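Side-chain contacts in RagB/SusD domain protein (Flavobacterium johnsoniae, PDB 5J90), which binds chitin as a SusD-like protein of a polysaccharide utilization locus, probably capturing chitin chains at the outer membrane for their breakdown and uptake: residues R209-I214 with T224-A229; L122-M127 with N204-R209; V157-F162 with K216-L221. One frame throughout, in Å; residues are numbered along the deposited sequence.

Contact 1: residues R209-I214 with T224-A229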
loop_
_atom_site.group_PDB
_atom_site.type_symbol
_atom_site.label_atom_id
_atom_site.label_comp_id
_atom_site.label_asym_id
_atom_site.label_seq_id
_atom_site.Cartn_x
_atom_site.Cartn_y
_atom_site.Cartn_z
ATOM N N ARG A 209 2.957 -18.607 9.016
ATOM C CA ARG A 209 1.831 -17.679 9.004
ATOM C C ARG A 209 2.289 -16.253 8.689
ATOM O O ARG A 209 1.706 -15.579 7.835
ATOM C CB ARG A 209 1.100 -17.713 10.354
ATOM C CG ARG A 209 0.045 -16.615 10.479
ATOM C CD ARG A 209 -0.499 -16.482 11.897
ATOM N NE ARG A 209 -1.456 -17.544 12.218
ATOM C CZ ARG A 209 -2.085 -17.632 13.383
ATOM N NH1 ARG A 209 -1.845 -16.734 14.330
ATOM N NH2 ARG A 209 -2.944 -18.620 13.605
ATOM N N LEU A 210 3.319 -15.795 9.387
ATOM C CA LEU A 210 3.797 -14.420 9.203
ATOM C C LEU A 210 4.399 -14.219 7.810
ATOM O O LEU A 210 4.253 -13.148 7.200
ATOM C CB LEU A 210 4.800 -14.036 10.295
ATOM C CG LEU A 210 4.242 -14.042 11.718
ATOM C CD1 LEU A 210 5.338 -13.688 12.715
ATOM C CD2 LEU A 210 3.042 -13.124 11.866
ATOM N N ALA A 211 5.047 -15.261 7.293
ATOM C CA ALA A 211 5.602 -15.215 5.949
ATOM C C ALA A 211 4.505 -15.051 4.893
ATOM O O ALA A 211 4.601 -14.197 4.010
ATOM C CB ALA A 211 6.433 -16.462 5.689
ATOM N N MET A 212 3.437 -15.840 4.987
ATOM C CA MET A 212 2.381 -15.731 3.994
ATOM C C MET A 212 1.678 -14.382 4.102
ATOM O O MET A 212 1.246 -13.823 3.092
ATOM C CB MET A 212 1.378 -16.888 4.113
ATOM C CG MET A 212 0.637 -17.176 2.811
ATOM S SD MET A 212 1.727 -17.769 1.481
ATOM C CE MET A 212 2.214 -19.357 2.158
ATOM N N ARG A 213 1.575 -13.848 5.319
ATOM C CA ARG A 213 0.959 -12.535 5.504
ATOM C C ARG A 213 1.580 -11.470 4.614
ATOM O O ARG A 213 0.871 -10.581 4.133
ATOM C CB ARG A 213 1.070 -12.078 6.965
ATOM C CG ARG A 213 0.296 -10.790 7.255
ATOM C CD ARG A 213 -1.153 -11.089 7.661
ATOM N NE ARG A 213 -1.201 -11.540 9.054
ATOM C CZ ARG A 213 -1.727 -12.686 9.477
ATOM N NH1 ARG A 213 -1.680 -12.980 10.770
ATOM N NH2 ARG A 213 -2.304 -13.545 8.636
ATOM N N ILE A 214 2.895 -11.548 4.425
ATOM C CA ILE A 214 3.611 -10.473 3.738
ATOM C C ILE A 214 3.870 -10.769 2.260
ATOM O O ILE A 214 4.646 -10.062 1.615
ATOM C CB ILE A 214 4.926 -10.101 4.470
ATOM C CG1 ILE A 214 5.957 -11.234 4.402
ATOM C CG2 ILE A 214 4.622 -9.722 5.919
ATOM C CD1 ILE A 214 7.346 -10.818 4.871
ATOM N N THR A 224 11.362 -16.634 1.492
ATOM C CA THR A 224 12.497 -16.995 2.323
ATOM C C THR A 224 12.037 -17.516 3.690
ATOM O O THR A 224 12.460 -18.584 4.146
ATOM C CB THR A 224 13.455 -15.806 2.494
ATOM O OG1 THR A 224 14.026 -15.475 1.216
ATOM C CG2 THR A 224 14.552 -16.147 3.484
ATOM N N GLU A 225 11.156 -16.769 4.343
ATOM C CA GLU A 225 10.731 -17.148 5.685
ATOM C C GLU A 225 9.801 -18.366 5.668
ATOM O O GLU A 225 9.885 -19.221 6.548
ATOM C CB GLU A 225 10.095 -15.952 6.403
ATOM C CG GLU A 225 11.082 -14.818 6.676
ATOM C CD GLU A 225 12.153 -15.156 7.705
ATOM O OE1 GLU A 225 11.995 -16.133 8.456
ATOM O OE2 GLU A 225 13.158 -14.412 7.785
ATOM N N ALA A 226 8.958 -18.483 4.645
ATOM C CA ALA A 226 8.065 -19.643 4.541
ATOM C C ALA A 226 8.868 -20.921 4.319
ATOM O O ALA A 226 8.625 -21.959 4.937
ATOM C CB ALA A 226 7.072 -19.455 3.405
ATOM N N GLU A 227 9.848 -20.839 3.431
ATOM C CA GLU A 227 10.682 -22.007 3.174
ATOM C C GLU A 227 11.542 -22.382 4.388
ATOM O O GLU A 227 11.721 -23.564 4.666
ATOM C CB GLU A 227 11.490 -21.825 1.882
ATOM C CG GLU A 227 10.568 -21.871 0.674
ATOM C CD GLU A 227 11.258 -21.747 -0.662
ATOM O OE1 GLU A 227 12.358 -21.159 -0.726
ATOM O OE2 GLU A 227 10.673 -22.227 -1.650
ATOM N N LYS A 228 12.029 -21.391 5.136
ATOM C CA LYS A 228 12.742 -21.656 6.390
ATOM C C LYS A 228 11.874 -22.450 7.377
ATOM O O LYS A 228 12.347 -23.392 8.019
ATOM C CB LYS A 228 13.175 -20.342 7.063
ATOM C CG LYS A 228 14.457 -19.729 6.542
ATOM C CD LYS A 228 14.681 -18.305 7.100
ATOM C CE LYS A 228 14.691 -18.269 8.616
ATOM N NZ LYS A 228 14.835 -16.851 9.100
ATOM N N ALA A 229 10.610 -22.057 7.495
ATOM C CA ALA A 229 9.689 -22.705 8.434
ATOM C C ALA A 229 9.586 -24.198 8.162
ATOM O O ALA A 229 9.637 -25.025 9.085
ATOM C CB ALA A 229 8.304 -22.053 8.352
#
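Ala211 pushes its methyl straight against the backbone of Ala226, where two successive helices, 196-213 and 219-231, double back on each other as an antiparallel helical hairpin. The protein is a SusD homolog, a family whose helical core is built round TPR-like helix pairs, and this hairpin is consistent with that architecture. Ile214, the first residue past the end of the first helix, begins the short connection between them.

Apolar packing carries the contact. Ala211 CB sits 3.4 Å from Ala226 N and 3.8 Å from Ala226 CB, so the methyl meets both the peptide and the side chain of its partner. With just one carbon on each side, the backbones come very close: Ala211 CA and Ala226 CA are 5.3 Å apart. Glu225 adds only its first methylene to the apolar patch, with Glu225 CB 3.8 Å from Ala211 CB. Ala226 also rests on Leu208, one turn back along the first helix, which extends the seam.

No polar bond joins residues 209-214 to 224-229, but just beside the alanines a salt bridge links the same two helices. Glu225 CG lies beside the backbone N (chi1 -66°), and a bend at chi2 (-68°) turns the carboxylate from Ala211 toward Arg207, further back on helix 196-213, which is the strongest partner of OE1. Lys228, one turn further on, pairs with the same oxygen and also with Asp166. Lys228 NZ meets Glu225 OE1 at 3.0 Å on its syn side, 27° out of the carboxylate plane; its bond to Glu225 OE2, at 3.2 Å, is weak.

Contact 2: residues L122-M127 with N204-R209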
loop_
_atom_site.group_PDB
_atom_site.type_symbol
_atom_site.label_atom_id
_atom_site.label_comp_id
_atom_site.label_asym_id
_atom_site.label_seq_id
_atom_site.Cartn_x
_atom_site.Cartn_y
_atom_site.Cartn_z
ATOM N N LEU A 122 6.023 -16.763 22.662
ATOM C CA LEU A 122 4.764 -16.225 23.169
ATOM C C LEU A 122 4.592 -14.746 22.824
ATOM O O LEU A 122 3.485 -14.298 22.518
ATOM C CB LEU A 122 4.678 -16.420 24.683
ATOM C CG LEU A 122 4.133 -17.768 25.115
ATOM C CD1 LEU A 122 4.316 -17.922 26.619
ATOM C CD2 LEU A 122 2.667 -17.879 24.725
ATOM N N LYS A 123 5.691 -13.998 22.889
ATOM C CA LYS A 123 5.689 -12.584 22.542
ATOM C C LYS A 123 5.216 -12.388 21.100
ATOM O O LYS A 123 4.326 -11.566 20.842
ATOM C CB LYS A 123 7.090 -12.000 22.708
ATOM C CG LYS A 123 7.207 -10.510 22.417
ATOM C CD LYS A 123 8.680 -10.120 22.373
ATOM C CE LYS A 123 8.874 -8.607 22.242
ATOM N NZ LYS A 123 10.308 -8.275 22.058
ATOM N N VAL A 124 5.798 -13.141 20.172
ATOM C CA VAL A 124 5.421 -13.001 18.772
ATOM C C VAL A 124 3.967 -13.456 18.569
ATOM O O VAL A 124 3.206 -12.817 17.833
ATOM C CB VAL A 124 6.400 -13.751 17.859
ATOM C CG1 VAL A 124 5.912 -13.712 16.408
ATOM C CG2 VAL A 124 7.795 -13.136 17.975
ATOM N N GLU A 125 3.560 -14.526 19.244
ATOM C CA GLU A 125 2.174 -14.976 19.139
ATOM C C GLU A 125 1.191 -13.889 19.566
ATOM O O GLU A 125 0.183 -13.656 18.897
ATOM C CB GLU A 125 1.956 -16.254 19.956
ATOM C CG GLU A 125 0.486 -16.614 20.195
ATOM C CD GLU A 125 -0.349 -16.799 18.926
ATOM O OE1 GLU A 125 0.210 -16.936 17.807
ATOM O OE2 GLU A 125 -1.598 -16.802 19.065
ATOM N N GLY A 126 1.476 -13.200 20.668
ATOM C CA GLY A 126 0.579 -12.144 21.102
ATOM C C GLY A 126 0.725 -10.857 20.308
ATOM O O GLY A 126 -0.272 -10.204 19.959
ATOM N N MET A 127 1.961 -10.467 20.016
ATOM C CA MET A 127 2.182 -9.149 19.422
ATOM C C MET A 127 1.981 -9.057 17.905
ATOM O O MET A 127 1.701 -7.965 17.400
ATOM C CB MET A 127 3.532 -8.559 19.859
ATOM C CG MET A 127 3.669 -8.421 21.390
ATOM S SD MET A 127 2.356 -7.457 22.190
ATOM C CE MET A 127 2.681 -5.825 21.525
ATOM N N ASN A 204 7.934 -22.554 14.180
ATOM C CA ASN A 204 8.067 -22.700 12.733
ATOM C C ASN A 204 6.748 -22.394 12.025
ATOM O O ASN A 204 6.725 -21.738 10.971
ATOM C CB ASN A 204 8.503 -24.125 12.362
ATOM C CG ASN A 204 9.885 -24.488 12.885
ATOM O OD1 ASN A 204 10.737 -23.626 13.110
ATOM N ND2 ASN A 204 10.117 -25.786 13.059
ATOM N N THR A 205 5.642 -22.875 12.588
ATOM C CA THR A 205 4.346 -22.700 11.947
ATOM C C THR A 205 3.905 -21.231 12.021
ATOM O O THR A 205 3.332 -20.694 11.073
ATOM C CB THR A 205 3.284 -23.612 12.585
ATOM O OG1 THR A 205 3.800 -24.947 12.667
ATOM C CG2 THR A 205 2.017 -23.634 11.737
ATOM N N LEU A 206 4.204 -20.584 13.144
ATOM C CA LEU A 206 3.950 -19.153 13.302
ATOM C C LEU A 206 4.781 -18.358 12.291
ATOM O O LEU A 206 4.267 -17.412 11.677
ATOM C CB LEU A 206 4.272 -18.736 14.740
ATOM C CG LEU A 206 4.065 -17.286 15.166
ATOM C CD1 LEU A 206 2.684 -16.787 14.792
ATOM C CD2 LEU A 206 4.316 -17.157 16.674
ATOM N N ARG A 207 6.046 -18.744 12.091
ATOM C CA ARG A 207 6.851 -18.120 11.042
ATOM C C ARG A 207 6.172 -18.251 9.674
ATOM O O ARG A 207 6.133 -17.299 8.903
ATOM C CB ARG A 207 8.255 -18.734 10.965
ATOM C CG ARG A 207 9.123 -18.044 9.906
ATOM C CD ARG A 207 10.449 -18.769 9.610
ATOM N NE ARG A 207 11.188 -19.089 10.825
ATOM C CZ ARG A 207 11.860 -18.215 11.568
ATOM N NH1 ARG A 207 11.910 -16.926 11.237
ATOM N NH2 ARG A 207 12.474 -18.639 12.673
ATOM N N LEU A 208 5.648 -19.435 9.373
ATOM C CA LEU A 208 4.970 -19.650 8.103
ATOM C C LEU A 208 3.740 -18.754 7.947
ATOM O O LEU A 208 3.515 -18.183 6.869
ATOM C CB LEU A 208 4.612 -21.137 7.935
ATOM C CG LEU A 208 3.914 -21.551 6.633
ATOM C CD1 LEU A 208 4.774 -21.222 5.406
ATOM C CD2 LEU A 208 3.576 -23.040 6.670
ATOM N N ARG A 209 2.957 -18.607 9.016
ATOM C CA ARG A 209 1.831 -17.679 9.004
ATOM C C ARG A 209 2.289 -16.253 8.689
ATOM O O ARG A 209 1.706 -15.579 7.835
ATOM C CB ARG A 209 1.100 -17.713 10.354
ATOM C CG ARG A 209 0.045 -16.615 10.479
ATOM C CD ARG A 209 -0.499 -16.482 11.897
ATOM N NE ARG A 209 -1.456 -17.544 12.218
ATOM C CZ ARG A 209 -2.085 -17.632 13.383
ATOM N NH1 ARG A 209 -1.845 -16.734 14.330
ATOM N NH2 ARG A 209 -2.944 -18.620 13.605
HETATM O O HOH W 1 -3.215 -16.960 16.943
#
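Leu206 reaches across from helix 196-213 to helix 113-134 and spreads its two methyls over different surfaces. With CG anti to the backbone N, the branch extends into the gap between the helices, whose short segments run in roughly the same direction at 33° with axes 10.9 Å apart. CD2 settles against the start of Glu125, 3.8 Å from Glu125 N, and lies equally far from Val124 CG1, so it meets backbone and side chain together. CD1 turns to the carboxylate end instead, 3.9 Å from Glu125 OE1. The leucine thus lies obliquely across both neighbours, while Val124 leans with its other contacts on Met161 of helix 154-177.

Beyond the leucine, Glu125 and Arg209 lie near each other without joining directly, their carboxylate and guanidinium planes turned 51° apart. The Glu125 chain bends at chi2 (58°) to bring its carboxylate over, yet Glu125 OE1 stays 4.0 Å from Arg209 NH1, well out of the guanidinium plane, and no N-H aims at it. A water completes the link: it donates to Glu125 OE2 at 2.7 Å and accepts from Arg209 NH1 at 3.0 Å, at the guanidinium edge and in its plane.

The arginine's stronger tie is its salt bridge to Glu334, and NH1 also bonds His128. Its charge is probably balanced mainly by Glu334, bound directly, with Glu125 contributing through water and electrostatics across a buried interface.

Contact 3: residues V157-F162 with K216-L221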
loop_
_atom_site.group_PDB
_atom_site.type_symbol
_atom_site.label_atom_id
_atom_site.label_comp_id
_atom_site.label_asym_id
_atom_site.label_seq_id
_atom_site.Cartn_x
_atom_site.Cartn_y
_atom_site.Cartn_z
ATOM N N VAL A 157 8.630 -4.138 12.528
ATOM C CA VAL A 157 8.136 -5.119 13.499
ATOM C C VAL A 157 8.213 -6.536 12.931
ATOM O O VAL A 157 8.675 -7.460 13.607
ATOM C CB VAL A 157 6.712 -4.788 13.993
ATOM C CG1 VAL A 157 6.214 -5.877 14.939
ATOM C CG2 VAL A 157 6.697 -3.426 14.695
ATOM N N TYR A 158 7.781 -6.710 11.687
ATOM C CA TYR A 158 7.843 -8.033 11.060
ATOM C C TYR A 158 9.279 -8.563 10.982
ATOM O O TYR A 158 9.533 -9.725 11.309
ATOM C CB TYR A 158 7.134 -8.042 9.691
ATOM C CG TYR A 158 5.702 -8.535 9.811
ATOM C CD1 TYR A 158 4.711 -7.730 10.367
ATOM C CD2 TYR A 158 5.351 -9.833 9.432
ATOM C CE1 TYR A 158 3.410 -8.190 10.516
ATOM C CE2 TYR A 158 4.054 -10.304 9.576
ATOM C CZ TYR A 158 3.090 -9.487 10.131
ATOM O OH TYR A 158 1.809 -9.988 10.273
ATOM N N THR A 159 10.229 -7.724 10.583
ATOM C CA THR A 159 11.630 -8.144 10.566
ATOM C C THR A 159 12.093 -8.582 11.953
ATOM O O THR A 159 12.737 -9.627 12.105
ATOM C CB THR A 159 12.516 -7.016 10.016
ATOM O OG1 THR A 159 12.242 -6.871 8.620
ATOM C CG2 THR A 159 14.000 -7.318 10.192
ATOM N N GLN A 160 11.745 -7.801 12.971
ATOM C CA GLN A 160 12.113 -8.172 14.337
ATOM C C GLN A 160 11.484 -9.491 14.797
ATOM O O GLN A 160 12.148 -10.311 15.437
ATOM C CB GLN A 160 11.757 -7.051 15.308
ATOM C CG GLN A 160 12.540 -5.782 15.126
ATOM C CD GLN A 160 12.029 -4.684 16.026
ATOM O OE1 GLN A 160 12.318 -4.678 17.228
ATOM N NE2 GLN A 160 11.237 -3.758 15.461
ATOM N N MET A 161 10.209 -9.705 14.472
ATOM C CA MET A 161 9.532 -10.938 14.858
ATOM C C MET A 161 10.183 -12.158 14.211
ATOM O O MET A 161 10.379 -13.181 14.871
ATOM C CB MET A 161 8.032 -10.865 14.555
ATOM C CG MET A 161 7.293 -9.840 15.417
ATOM S SD MET A 161 5.504 -9.881 15.238
ATOM C CE MET A 161 5.250 -9.578 13.484
ATOM N N PHE A 162 10.539 -12.068 12.934
ATOM C CA PHE A 162 11.225 -13.188 12.287
ATOM C C PHE A 162 12.559 -13.471 12.975
ATOM O O PHE A 162 12.941 -14.636 13.126
ATOM C CB PHE A 162 11.469 -12.893 10.801
ATOM C CG PHE A 162 10.227 -12.945 9.933
ATOM C CD1 PHE A 162 9.389 -14.057 9.929
ATOM C CD2 PHE A 162 9.929 -11.891 9.080
ATOM C CE1 PHE A 162 8.263 -14.112 9.108
ATOM C CE2 PHE A 162 8.805 -11.931 8.262
ATOM C CZ PHE A 162 7.966 -13.049 8.275
ATOM N N LYS A 216 2.232 -10.215 -0.476
ATOM C CA LYS A 216 1.927 -9.150 -1.442
ATOM C C LYS A 216 2.893 -7.979 -1.341
ATOM O O LYS A 216 3.204 -7.349 -2.351
ATOM C CB LYS A 216 0.468 -8.659 -1.326
ATOM C CG LYS A 216 -0.560 -9.775 -1.474
ATOM C CD LYS A 216 -1.932 -9.331 -2.001
ATOM C CE LYS A 216 -2.580 -8.310 -1.120
ATOM N NZ LYS A 216 -4.003 -8.079 -1.564
ATOM N N VAL A 217 3.365 -7.665 -0.140
ATOM C CA VAL A 217 4.229 -6.503 0.040
ATOM C C VAL A 217 5.712 -6.850 -0.158
ATOM O O VAL A 217 6.484 -6.042 -0.676
ATOM C CB VAL A 217 3.976 -5.822 1.421
ATOM C CG1 VAL A 217 4.445 -6.705 2.569
ATOM C CG2 VAL A 217 4.656 -4.460 1.488
ATOM N N LYS A 218 6.114 -8.055 0.242
ATOM C CA LYS A 218 7.504 -8.495 0.147
ATOM C C LYS A 218 7.552 -9.978 -0.231
ATOM O O LYS A 218 7.915 -10.820 0.599
ATOM C CB LYS A 218 8.224 -8.332 1.494
ATOM C CG LYS A 218 8.934 -7.006 1.771
ATOM C CD LYS A 218 9.795 -7.143 3.041
ATOM C CE LYS A 218 10.399 -5.822 3.524
ATOM N NZ LYS A 218 11.188 -6.017 4.795
ATOM N N PRO A 219 7.185 -10.316 -1.476
ATOM C CA PRO A 219 7.168 -11.738 -1.845
ATOM C C PRO A 219 8.514 -12.441 -1.693
ATOM O O PRO A 219 8.509 -13.643 -1.425
ATOM C CB PRO A 219 6.722 -11.734 -3.315
ATOM C CG PRO A 219 6.948 -10.336 -3.786
ATOM C CD PRO A 219 6.732 -9.452 -2.581
ATOM N N ALA A 220 9.630 -11.738 -1.850
ATOM C CA ALA A 220 10.931 -12.378 -1.672
ATOM C C ALA A 220 11.162 -12.810 -0.224
ATOM O O ALA A 220 11.615 -13.923 0.030
ATOM C CB ALA A 220 12.077 -11.467 -2.162
ATOM N N LEU A 221 10.843 -11.938 0.727
ATOM C CA LEU A 221 11.018 -12.278 2.135
ATOM C C LEU A 221 9.989 -13.313 2.572
ATOM O O LEU A 221 10.298 -14.199 3.366
ATOM C CB LEU A 221 10.909 -11.038 3.018
ATOM C CG LEU A 221 11.178 -11.274 4.509
ATOM C CD1 LEU A 221 12.584 -11.819 4.721
ATOM C CD2 LEU A 221 10.982 -9.982 5.300
HETATM O O HOH W 2 9.830 -6.992 7.162
#
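Phe162 and Thr159, one turn apart on helix 154-177, meet Leu221 and Lys218 at the start of helix 219-231, in the helical core of the SusD-like fold. Lys218 holds the N-cap position of the second helix and Leu221 belongs to its first turn, so the contact ties the beginning of one helix to the flank of another. It is partly buried: Phe162 is buried, whereas Thr159 is exposed.

The apolar half is a single touch. Leu221 CD2 comes within 4.2 Å of Phe162 CE2, approaching the ring obliquely, and the phenylalanine and the leucine run alongside in opposing senses, overlapping only near their ends. Leu221 gets there because CG stands anti to its backbone N (chi1 -176°), which sends the branch outward to the phenylalanine. The Phe162 ring also packs on Leu210 of helix 196-213.

The polar half is carried by water. Lys218 is stretched out beyond CG and runs at about a right angle to Thr159, bringing its ammonium close to the hydroxyl without bonding it: Lys218 NZ and Thr159 OG1 remain 4.1 Å apart. The ammonium's strongest partner is Glu155, one turn earlier on helix 154-177, with which it forms a salt bridge, so the lysine is tied to this helix directly by charge and indirectly by solvent. Thr159 OG1 also makes a weak bond to the carbonyl of Glu155. The bridging water accepts from Lys218 NZ at 2.9 Å and sits 2.8 Å from Thr159 OG1.

From the N terminus, helix 113-134 comes first, and contact 2 closes a long loop from it to helix 196-213. Helix 154-177 lies within that loop, yet its partner in contact 3, residues 216-221, comes after the loop has closed, so contacts 2 and 3 cross. Contact 1 closes the short return between helices 196-213 and 219-231; it opens at Arg209, just where contact 2 ends, and it too crosses contact 3. Four helices are joined this way: helix 196-213 serves contacts 1 and 2, and helix 219-231 contacts 1 and 3. Arg207 ties all three together, bonding Glu225 of contact 1 and probably the carbonyl of Phe162 in contact 3.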